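Local structure of oligopeptide ABC transporter OppAIV (Borrelia burgdorferi B31, 4GL8) at residues A386-I389 and Q390-K394; V305-A308 and L309-I313; V185-H188 and V189-K192; P40-D44 and A45-N49. The protein probably binds oligopeptides outside the cytoplasmic membrane and passes them to an ABC transporter for uptake. All coordinates share one frame; numbering follows the deposited sequence.

Interaction 1: residues A386-I389 and Q390-K394; sequences AEFI and QNQWK
I389 and W393, one turn apart on helix 380-397, form the tight half of this contact. CG2 of I389 sits over one face of the indole, 3.5 Å from CH2 of W393, and its line to the centroid of the six-membered ring is only 8° off the normal, a CH-pi contact. The methyl gets there because CG2 is anti to the backbone N of I389, which lays it beside the carbonyl end and toward the next turn. The indole NE1 turns away to the backbone O of L309, and I313 also packs on both side chains. A second pair, one residue earlier in the chain, stacks as well. The Q392 amide lies nearly parallel to the F388 ring, 5° between planes, with CG of Q392 3.9 Å from the ring centroid; OE1 of Q392 is taken by the backbone N of D314, which probably helps fix the rotation of the amide.

The outer flank is looser. E387 and N391 are exposed and are joined mainly through the backbone, N391 N to E387 O at 3.1 Å. A water also donates to E387 O (2.9 Å), while NE2 of Q390 reaches V401 O. Water thus meets the helix on the flank of E387, N391 and Q390, whereas on the packed side the buried Q392 OE1 and W393 NE1 are each paired with a backbone atom, the pattern of an amphipathic helix.

Interaction 2: residues V305-A308 and L309-I313; sequences VRKA and LSFAI
The F311 ring meets K307, one turn before it in helix 303-311, along its CD1-CE1 side. K307 O lies at the ring edge, in its plane, 3.3 Å from CD1 of F311, while the lysine chain runs alongside with CG of K307 3.6 Å from CE1 of F311. Beyond the helix, A354, R331 and D350 also touch the F311 side chain. The two side chains point the same way, and the lysine keeps beside the ring because its chain is extended throughout, with CG anti to the backbone N (chi1 -157°); its CE still lies 3.7 Å from CE1 of F311.

The backbone beneath is regular until its last turn. F311 N donates to K307 O at 2.8 Å with an N-H...O angle of 171°, and L309 N makes a similarly straight bond to V305 O. A312 N to A308 O is more bent, 136°, near the end of the helix. Side-chain packing on the V305 flank is lighter: CG1 of V305 and CD1 of L309 are 4.2 Å apart.

The R306 guanidinium bonds instead to the backbone oxygens of D489 (through NH1) and L300 (through NH2). The aromatic edge therefore carries its weakly positive hydrogens toward a carbonyl oxygen, probably a mildly favourable polar contact, while the aliphatic part of K307 supplies dispersion and its ammonium is carried past the ring.

Interaction 3: residues V185-H188 and V189-K192; sequences VPMH and VIEK
H188 and V189 lie side by side and point the same way, with CG2 of V189 over one face of the imidazole, 3.7 Å from its centroid and 23° off the normal. This CH-pi contact depends on H188 holding CG between its backbone N and carbonyl carbon (chi1 74°), a crowded position that folds the ring back over the following residue. NE2 of H188 bonds to OD2 of D103, and W101 meets the ring with its plane inclined at about 50°.

On another flank CD1 of I190 meets two partners. V185 crosses it at about a right angle, CG2 to CD1 of I190 at a tight 3.5 Å, and the bent M187 chain crosses it obliquely, with SD 3.7 Å from the same CD1. CE of M187 also comes within 3.6 Å of OE2 of E191.

P186 O accepts from two amides: I190 N lies in the carbonyl plane at 3.0 Å, whereas V189 N is at 3.1 Å and stands above it. With P186 at the N-cap position, these bonds open the first turn of helix 187-193, a helix start packed through M187 and I190 against helix 109-119.

Interaction 4: residues P40-D44 and A45-N49; sequences PATLD and AQLIN
D44 O receives two amides from the turn that follows it, I48 N at 3.0 Å and nearly in line with the carbonyl, and L47 N at 2.9 Å from above the carbonyl plane. The D44 carboxylate adds a third bond: OD1 takes Q46 N at 3.1 Å on its anti side, 28° out of the carboxylate plane. CG of D44 is anti to the backbone N (chi1 -175°), which swings the carboxylate forward over the turn and brings OD2 to 3.7 Å from CD1 of L47. That oxygen also forms a salt bridge with R118 and a hydrogen bond with W197 NE1, so the buried charge is well compensated and probably remains ionised.

Just upstream, T42 OG1 accepts D44 N at 2.9 Å, an ST turn that steadies the residue bearing these bonds. The stretch forms part of the connection between strand 31-35 and helix 51-57, and beyond I48 it leads to N49, whose backbone hydrogen-bonds the bound peptide. A water bridges L43 O and A45 N across the bend.

I48 folds its CG1 branch back over the loop, 3.2 Å from T42 O, while CG2 of T42 lies 3.9 Å from the same CG1, the two side chains crossing at a slant. The extended Q46 chain reaches helix 109-119, where OE1 meets R118 NH1 and NE2 bonds to S115 O.

Along the chain the four contacts come in the order interaction 4, 3, 2 and 1, in series, with none nested or crossed; each closes a turn within one continuous stretch. Interaction 4 bends the loop between strand 31-35 and helix 51-57, and V185 of interaction 3 packs against its A45 and Q46. R118 of helix 109-119 serves both, touching M187 and I190 and pairing with D44. Interactions 2 and 1 lie across the centre of the chain from interaction 3, with centres some 49 and 48 Å from it. They meet directly, setting the C-terminal end of helix 303-311 against helix 380-397 of the strand 372-377 and strand 401-406 unit.

Interaction 1: residues A386-I389 and Q390-K394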
loop_
_atom_site.group_PDB
_atom_site.type_symbol
_atom_site.label_atom_id
_atom_site.label_comp_id
_atom_site.label_asym_id
_atom_site.label_seq_id
_atom_site.Cartn_x
_atom_site.Cartn_y
_atom_site.Cartn_z
ATOM N N ALA A 386 18.104 -8.172 0.976
ATOM C CA ALA A 386 19.071 -7.519 0.056
ATOM C C ALA A 386 20.428 -8.214 0.008
ATOM O O ALA A 386 21.045 -8.314 -1.050
ATOM C CB ALA A 386 19.249 -6.055 0.429
ATOM N N GLU A 387 20.887 -8.705 1.159
ATOM C CA GLU A 387 22.133 -9.457 1.244
ATOM C C GLU A 387 22.045 -10.795 0.513
ATOM O O GLU A 387 23.017 -11.211 -0.133
ATOM C CB GLU A 387 22.576 -9.631 2.717
ATOM C CG GLU A 387 23.306 -8.381 3.237
ATOM C CD GLU A 387 23.550 -8.347 4.747
ATOM O OE1 GLU A 387 23.224 -9.315 5.442
ATOM O OE2 GLU A 387 24.040 -7.319 5.264
ATOM N N PHE A 388 20.896 -11.472 0.616
ATOM C CA PHE A 388 20.665 -12.702 -0.167
ATOM C C PHE A 388 20.684 -12.402 -1.667
ATOM O O PHE A 388 21.306 -13.120 -2.428
ATOM C CB PHE A 388 19.320 -13.313 0.189
ATOM C CG PHE A 388 18.968 -14.550 -0.595
ATOM C CD1 PHE A 388 19.446 -15.793 -0.212
ATOM C CD2 PHE A 388 18.086 -14.484 -1.677
ATOM C CE1 PHE A 388 19.089 -16.941 -0.905
ATOM C CE2 PHE A 388 17.728 -15.626 -2.376
ATOM C CZ PHE A 388 18.233 -16.860 -1.991
ATOM N N ILE A 389 20.002 -11.336 -2.081
ATOM C CA ILE A 389 19.950 -10.966 -3.493
ATOM C C ILE A 389 21.366 -10.643 -3.979
ATOM O O ILE A 389 21.776 -11.081 -5.038
ATOM C CB ILE A 389 19.058 -9.728 -3.753
ATOM C CG1 ILE A 389 17.647 -9.893 -3.182
ATOM C CG2 ILE A 389 19.020 -9.390 -5.248
ATOM C CD1 ILE A 389 16.699 -10.637 -4.050
ATOM N N GLN A 390 22.113 -9.883 -3.181
ATOM C CA GLN A 390 23.473 -9.503 -3.543
ATOM C C GLN A 390 24.320 -10.734 -3.831
ATOM O O GLN A 390 25.023 -10.789 -4.846
ATOM C CB GLN A 390 24.117 -8.706 -2.409
ATOM C CG GLN A 390 25.585 -8.398 -2.627
ATOM C CD GLN A 390 26.177 -7.560 -1.509
ATOM O OE1 GLN A 390 26.108 -7.927 -0.344
ATOM N NE2 GLN A 390 26.792 -6.441 -1.873
ATOM N N ASN A 391 24.225 -11.700 -2.907
ATOM C CA ASN A 391 24.903 -12.976 -2.993
ATOM C C ASN A 391 24.452 -13.857 -4.156
ATOM O O ASN A 391 25.261 -14.592 -4.709
ATOM C CB ASN A 391 24.723 -13.756 -1.672
ATOM C CG ASN A 391 25.411 -15.106 -1.690
ATOM O OD1 ASN A 391 24.878 -16.115 -2.177
ATOM N ND2 ASN A 391 26.598 -15.134 -1.158
ATOM N N GLN A 392 23.171 -13.825 -4.495
ATOM C CA GLN A 392 22.693 -14.556 -5.667
ATOM C C GLN A 392 23.329 -13.996 -6.945
ATOM O O GLN A 392 23.859 -14.746 -7.750
ATOM C CB GLN A 392 21.162 -14.511 -5.776
ATOM C CG GLN A 392 20.433 -15.284 -4.684
ATOM C CD GLN A 392 20.582 -16.783 -4.837
ATOM O OE1 GLN A 392 20.080 -17.365 -5.786
ATOM N NE2 GLN A 392 21.317 -17.403 -3.925
ATOM N N TRP A 393 23.269 -12.681 -7.133
ATOM C CA TRP A 393 23.949 -12.048 -8.272
ATOM C C TRP A 393 25.482 -12.277 -8.328
ATOM O O TRP A 393 26.058 -12.524 -9.407
ATOM C CB TRP A 393 23.578 -10.585 -8.336
ATOM C CG TRP A 393 22.117 -10.414 -8.660
ATOM C CD1 TRP A 393 21.305 -11.315 -9.289
ATOM C CD2 TRP A 393 21.312 -9.278 -8.396
ATOM N NE1 TRP A 393 20.048 -10.813 -9.440
ATOM C CE2 TRP A 393 20.019 -9.553 -8.912
ATOM C CE3 TRP A 393 21.552 -8.036 -7.792
ATOM C CZ2 TRP A 393 18.983 -8.664 -8.811
ATOM C CZ3 TRP A 393 20.513 -7.145 -7.708
ATOM C CH2 TRP A 393 19.247 -7.466 -8.219
ATOM N N LYS A 394 26.137 -12.257 -7.177
ATOM C CA LYS A 394 27.561 -12.533 -7.168
ATOM C C LYS A 394 27.825 -13.990 -7.557
ATOM O O LYS A 394 28.540 -14.251 -8.520
ATOM C CB LYS A 394 28.184 -12.206 -5.810
ATOM C CG LYS A 394 29.672 -12.530 -5.712
ATOM C CD LYS A 394 30.463 -11.936 -6.884
ATOM C CE LYS A 394 31.971 -11.914 -6.633
ATOM N NZ LYS A 394 32.643 -11.122 -7.705
HETATM O O HOH W 1 25.723 -10.327 0.398
#

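Interaction 2: residues V305-A308 and L309-I313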
loop_
_atom_site.group_PDB
_atom_site.type_symbol
_atom_site.label_atom_id
_atom_site.label_comp_id
_atom_site.label_asym_id
_atom_site.label_seq_id
_atom_site.Cartn_x
_atom_site.Cartn_y
_atom_site.Cartn_z
ATOM N N VAL A 305 19.619 -7.996 -19.648
ATOM C CA VAL A 305 20.156 -7.761 -18.303
ATOM C C VAL A 305 19.033 -7.944 -17.262
ATOM O O VAL A 305 19.179 -8.680 -16.292
ATOM C CB VAL A 305 20.807 -6.378 -18.190
ATOM C CG1 VAL A 305 21.047 -5.995 -16.737
ATOM C CG2 VAL A 305 22.135 -6.358 -18.935
ATOM N N ARG A 306 17.902 -7.299 -17.491
ATOM C CA ARG A 306 16.765 -7.412 -16.568
ATOM C C ARG A 306 16.344 -8.876 -16.376
ATOM O O ARG A 306 16.091 -9.327 -15.257
ATOM C CB ARG A 306 15.580 -6.552 -17.052
ATOM C CG ARG A 306 15.910 -5.080 -17.133
ATOM C CD ARG A 306 14.700 -4.182 -17.213
ATOM N NE ARG A 306 13.856 -4.505 -18.346
ATOM C CZ ARG A 306 13.916 -3.928 -19.545
ATOM N NH1 ARG A 306 13.072 -4.307 -20.486
ATOM N NH2 ARG A 306 14.823 -3.010 -19.826
ATOM N N LYS A 307 16.326 -9.630 -17.457
ATOM C CA LYS A 307 15.933 -11.052 -17.416
ATOM C C LYS A 307 16.948 -11.903 -16.618
ATOM O O LYS A 307 16.569 -12.721 -15.785
ATOM C CB LYS A 307 15.850 -11.546 -18.856
ATOM C CG LYS A 307 14.982 -12.738 -19.094
ATOM C CD LYS A 307 14.587 -12.870 -20.575
ATOM C CE LYS A 307 14.115 -14.317 -20.788
ATOM N NZ LYS A 307 13.609 -14.686 -22.148
ATOM N N ALA A 308 18.230 -11.693 -16.907
ATOM C CA ALA A 308 19.352 -12.296 -16.170
ATOM C C ALA A 308 19.251 -12.068 -14.677
ATOM O O ALA A 308 19.389 -12.994 -13.924
ATOM C CB ALA A 308 20.678 -11.773 -16.681
ATOM N N LEU A 309 19.006 -10.837 -14.260
ATOM C CA LEU A 309 18.863 -10.548 -12.839
ATOM C C LEU A 309 17.683 -11.327 -12.273
ATOM O O LEU A 309 17.759 -11.880 -11.184
ATOM C CB LEU A 309 18.657 -9.046 -12.596
ATOM C CG LEU A 309 19.755 -8.092 -13.100
ATOM C CD1 LEU A 309 19.300 -6.647 -12.967
ATOM C CD2 LEU A 309 21.097 -8.311 -12.412
ATOM N N SER A 310 16.587 -11.392 -13.009
ATOM C CA SER A 310 15.380 -12.054 -12.516
ATOM C C SER A 310 15.561 -13.572 -12.413
ATOM O O SER A 310 15.234 -14.169 -11.413
ATOM C CB SER A 310 14.169 -11.709 -13.391
ATOM O OG SER A 310 13.008 -12.374 -12.916
ATOM N N PHE A 311 16.114 -14.173 -13.446
ATOM C CA PHE A 311 16.369 -15.619 -13.471
ATOM C C PHE A 311 17.528 -16.068 -12.564
ATOM O O PHE A 311 17.592 -17.237 -12.204
ATOM C CB PHE A 311 16.672 -16.092 -14.891
ATOM C CG PHE A 311 15.465 -16.388 -15.702
ATOM C CD1 PHE A 311 14.968 -15.467 -16.599
ATOM C CD2 PHE A 311 14.839 -17.599 -15.605
ATOM C CE1 PHE A 311 13.850 -15.739 -17.362
ATOM C CE2 PHE A 311 13.714 -17.878 -16.369
ATOM C CZ PHE A 311 13.228 -16.946 -17.254
ATOM N N ALA A 312 18.437 -15.158 -12.213
ATOM C CA ALA A 312 19.559 -15.480 -11.334
ATOM C C ALA A 312 19.201 -15.573 -9.839
ATOM O O ALA A 312 20.069 -15.931 -9.028
ATOM C CB ALA A 312 20.662 -14.463 -11.525
ATOM N N ILE A 313 17.958 -15.262 -9.450
ATOM C CA ILE A 313 17.550 -15.366 -8.033
ATOM C C ILE A 313 16.835 -16.682 -7.713
ATOM O O ILE A 313 15.814 -16.999 -8.306
ATOM C CB ILE A 313 16.540 -14.285 -7.636
ATOM C CG1 ILE A 313 17.010 -12.849 -8.006
ATOM C CG2 ILE A 313 16.171 -14.421 -6.166
ATOM C CD1 ILE A 313 18.240 -12.396 -7.290
#

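Interaction 3: residues V185-H188 and V189-K192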
loop_
_atom_site.group_PDB
_atom_site.type_symbol
_atom_site.label_atom_id
_atom_site.label_comp_id
_atom_site.label_asym_id
_atom_site.label_seq_id
_atom_site.Cartn_x
_atom_site.Cartn_y
_atom_site.Cartn_z
ATOM N N VAL A 185 -11.252 14.682 4.183
ATOM C CA VAL A 185 -10.457 15.423 5.164
ATOM C C VAL A 185 -11.151 16.739 5.498
ATOM O O VAL A 185 -11.954 17.210 4.709
ATOM C CB VAL A 185 -9.026 15.687 4.654
ATOM C CG1 VAL A 185 -8.253 14.390 4.577
ATOM C CG2 VAL A 185 -9.046 16.373 3.300
ATOM N N PRO A 186 -10.845 17.336 6.674
ATOM C CA PRO A 186 -11.593 18.515 7.165
ATOM C C PRO A 186 -11.161 19.844 6.542
ATOM O O PRO A 186 -10.179 20.492 6.988
ATOM C CB PRO A 186 -11.324 18.508 8.670
ATOM C CG PRO A 186 -10.032 17.774 8.823
ATOM C CD PRO A 186 -10.011 16.737 7.725
ATOM N N MET A 187 -11.929 20.274 5.552
ATOM C CA MET A 187 -11.526 21.408 4.756
ATOM C C MET A 187 -11.517 22.722 5.512
ATOM O O MET A 187 -10.690 23.553 5.220
ATOM C CB MET A 187 -12.332 21.505 3.465
ATOM C CG MET A 187 -11.870 20.461 2.433
ATOM S SD MET A 187 -10.085 20.429 2.132
ATOM C CE MET A 187 -9.869 21.963 1.255
ATOM N N HIS A 188 -12.392 22.889 6.499
ATOM C CA HIS A 188 -12.382 24.106 7.334
ATOM C C HIS A 188 -11.040 24.291 8.072
ATOM O O HIS A 188 -10.539 25.422 8.236
ATOM C CB HIS A 188 -13.627 24.163 8.266
ATOM C CG HIS A 188 -13.595 23.211 9.432
ATOM N ND1 HIS A 188 -13.857 21.862 9.311
ATOM C CD2 HIS A 188 -13.397 23.436 10.756
ATOM C CE1 HIS A 188 -13.795 21.295 10.500
ATOM N NE2 HIS A 188 -13.544 22.233 11.395
ATOM N N VAL A 189 -10.426 23.169 8.435
ATOM C CA VAL A 189 -9.180 23.166 9.206
ATOM C C VAL A 189 -7.961 23.278 8.280
ATOM O O VAL A 189 -7.009 23.979 8.583
ATOM C CB VAL A 189 -9.125 21.915 10.103
ATOM C CG1 VAL A 189 -7.715 21.594 10.549
ATOM C CG2 VAL A 189 -10.064 22.065 11.294
ATOM N N ILE A 190 -8.007 22.613 7.139
ATOM C CA ILE A 190 -6.975 22.763 6.101
ATOM C C ILE A 190 -6.932 24.195 5.571
ATOM O O ILE A 190 -5.873 24.801 5.460
ATOM C CB ILE A 190 -7.237 21.781 4.946
ATOM C CG1 ILE A 190 -7.027 20.349 5.459
ATOM C CG2 ILE A 190 -6.357 22.112 3.729
ATOM C CD1 ILE A 190 -7.546 19.252 4.569
ATOM N N GLU A 191 -8.095 24.738 5.254
ATOM C CA GLU A 191 -8.199 26.136 4.821
ATOM C C GLU A 191 -7.486 27.098 5.778
ATOM O O GLU A 191 -6.833 28.023 5.364
ATOM C CB GLU A 191 -9.650 26.551 4.801
ATOM C CG GLU A 191 -10.077 27.086 3.483
ATOM C CD GLU A 191 -10.632 25.990 2.618
ATOM O OE1 GLU A 191 -11.802 25.585 2.866
ATOM O OE2 GLU A 191 -9.901 25.562 1.694
ATOM N N LYS A 192 -7.651 26.840 7.070
ATOM C CA LYS A 192 -7.141 27.668 8.131
ATOM C C LYS A 192 -5.639 27.476 8.360
ATOM O O LYS A 192 -4.881 28.447 8.324
ATOM C CB LYS A 192 -7.947 27.346 9.382
ATOM C CG LYS A 192 -7.631 28.161 10.610
ATOM C CD LYS A 192 -8.894 28.368 11.454
ATOM C CE LYS A 192 -8.607 28.315 12.955
ATOM N NZ LYS A 192 -9.160 29.513 13.666
#

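Interaction 4: residues P40-D44 and A45-N49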
loop_
_atom_site.group_PDB
_atom_site.type_symbol
_atom_site.label_atom_id
_atom_site.label_comp_id
_atom_site.label_asym_id
_atom_site.label_seq_id
_atom_site.Cartn_x
_atom_site.Cartn_y
_atom_site.Cartn_z
ATOM N N PRO A 40 6.106 7.458 10.100
ATOM C CA PRO A 40 5.353 7.893 8.927
ATOM C C PRO A 40 5.916 9.195 8.379
ATOM O O PRO A 40 6.514 9.974 9.126
ATOM C CB PRO A 40 3.941 8.120 9.470
ATOM C CG PRO A 40 4.163 8.503 10.882
ATOM C CD PRO A 40 5.315 7.618 11.333
ATOM N N ALA A 41 5.711 9.401 7.081
ATOM C CA ALA A 41 6.210 10.571 6.341
ATOM C C ALA A 41 5.178 11.669 6.353
ATOM O O ALA A 41 5.516 12.812 6.196
ATOM C CB ALA A 41 6.522 10.195 4.890
ATOM N N THR A 42 3.914 11.319 6.517
ATOM C CA THR A 42 2.834 12.282 6.511
ATOM C C THR A 42 1.621 11.596 7.108
ATOM O O THR A 42 1.410 10.406 6.895
ATOM C CB THR A 42 2.510 12.807 5.065
ATOM O OG1 THR A 42 1.203 13.386 5.027
ATOM C CG2 THR A 42 2.509 11.684 4.033
ATOM N N LEU A 43 0.830 12.343 7.862
ATOM C CA LEU A 43 -0.448 11.866 8.347
ATOM C C LEU A 43 -1.650 12.472 7.578
ATOM O O LEU A 43 -2.798 12.373 8.028
ATOM C CB LEU A 43 -0.540 12.079 9.862
ATOM C CG LEU A 43 0.543 11.213 10.558
ATOM C CD1 LEU A 43 0.530 11.419 12.063
ATOM C CD2 LEU A 43 0.417 9.731 10.228
ATOM N N ASP A 44 -1.376 13.008 6.392
ATOM C CA ASP A 44 -2.389 13.648 5.548
ATOM C C ASP A 44 -2.860 12.587 4.552
ATOM O O ASP A 44 -2.090 12.146 3.711
ATOM C CB ASP A 44 -1.745 14.827 4.826
ATOM C CG ASP A 44 -2.731 15.642 4.006
ATOM O OD1 ASP A 44 -3.734 15.093 3.517
ATOM O OD2 ASP A 44 -2.486 16.857 3.838
ATOM N N ALA A 45 -4.114 12.178 4.664
ATOM C CA ALA A 45 -4.631 11.035 3.908
ATOM C C ALA A 45 -4.539 11.223 2.405
ATOM O O ALA A 45 -4.508 10.225 1.653
ATOM C CB ALA A 45 -6.090 10.725 4.310
ATOM N N GLN A 46 -4.500 12.470 1.961
ATOM C CA GLN A 46 -4.511 12.754 0.524
ATOM C C GLN A 46 -3.094 12.782 -0.021
ATOM O O GLN A 46 -2.913 12.874 -1.230
ATOM C CB GLN A 46 -5.262 14.052 0.232
ATOM C CG GLN A 46 -6.724 13.961 0.641
ATOM C CD GLN A 46 -7.564 15.133 0.159
ATOM O OE1 GLN A 46 -7.072 16.248 -0.005
ATOM N NE2 GLN A 46 -8.847 14.862 -0.105
ATOM N N LEU A 47 -2.100 12.697 0.872
ATOM C CA LEU A 47 -0.696 12.655 0.467
ATOM C C LEU A 47 -0.043 11.315 0.807
ATOM O O LEU A 47 1.013 11.027 0.315
ATOM C CB LEU A 47 0.104 13.780 1.140
ATOM C CG LEU A 47 -0.395 15.217 0.970
ATOM C CD1 LEU A 47 0.456 16.202 1.766
ATOM C CD2 LEU A 47 -0.415 15.656 -0.493
ATOM N N ILE A 48 -0.638 10.512 1.674
ATOM C CA ILE A 48 -0.022 9.229 2.079
ATOM C C ILE A 48 -0.014 8.259 0.924
ATOM O O ILE A 48 -1.044 8.066 0.295
ATOM C CB ILE A 48 -0.805 8.578 3.249
ATOM C CG1 ILE A 48 -0.532 9.323 4.545
ATOM C CG2 ILE A 48 -0.406 7.123 3.447
ATOM C CD1 ILE A 48 -1.631 9.147 5.559
ATOM N N ASN A 49 1.121 7.619 0.670
ATOM C CA ASN A 49 1.187 6.585 -0.357
ATOM C C ASN A 49 1.822 5.313 0.142
ATOM O O ASN A 49 2.268 4.493 -0.656
ATOM C CB ASN A 49 1.938 7.090 -1.585
ATOM C CG ASN A 49 3.341 7.581 -1.255
ATOM O OD1 ASN A 49 3.930 7.220 -0.217
ATOM N ND2 ASN A 49 3.879 8.445 -2.135
HETATM O O HOH W 2 -5.460 12.677 7.304
#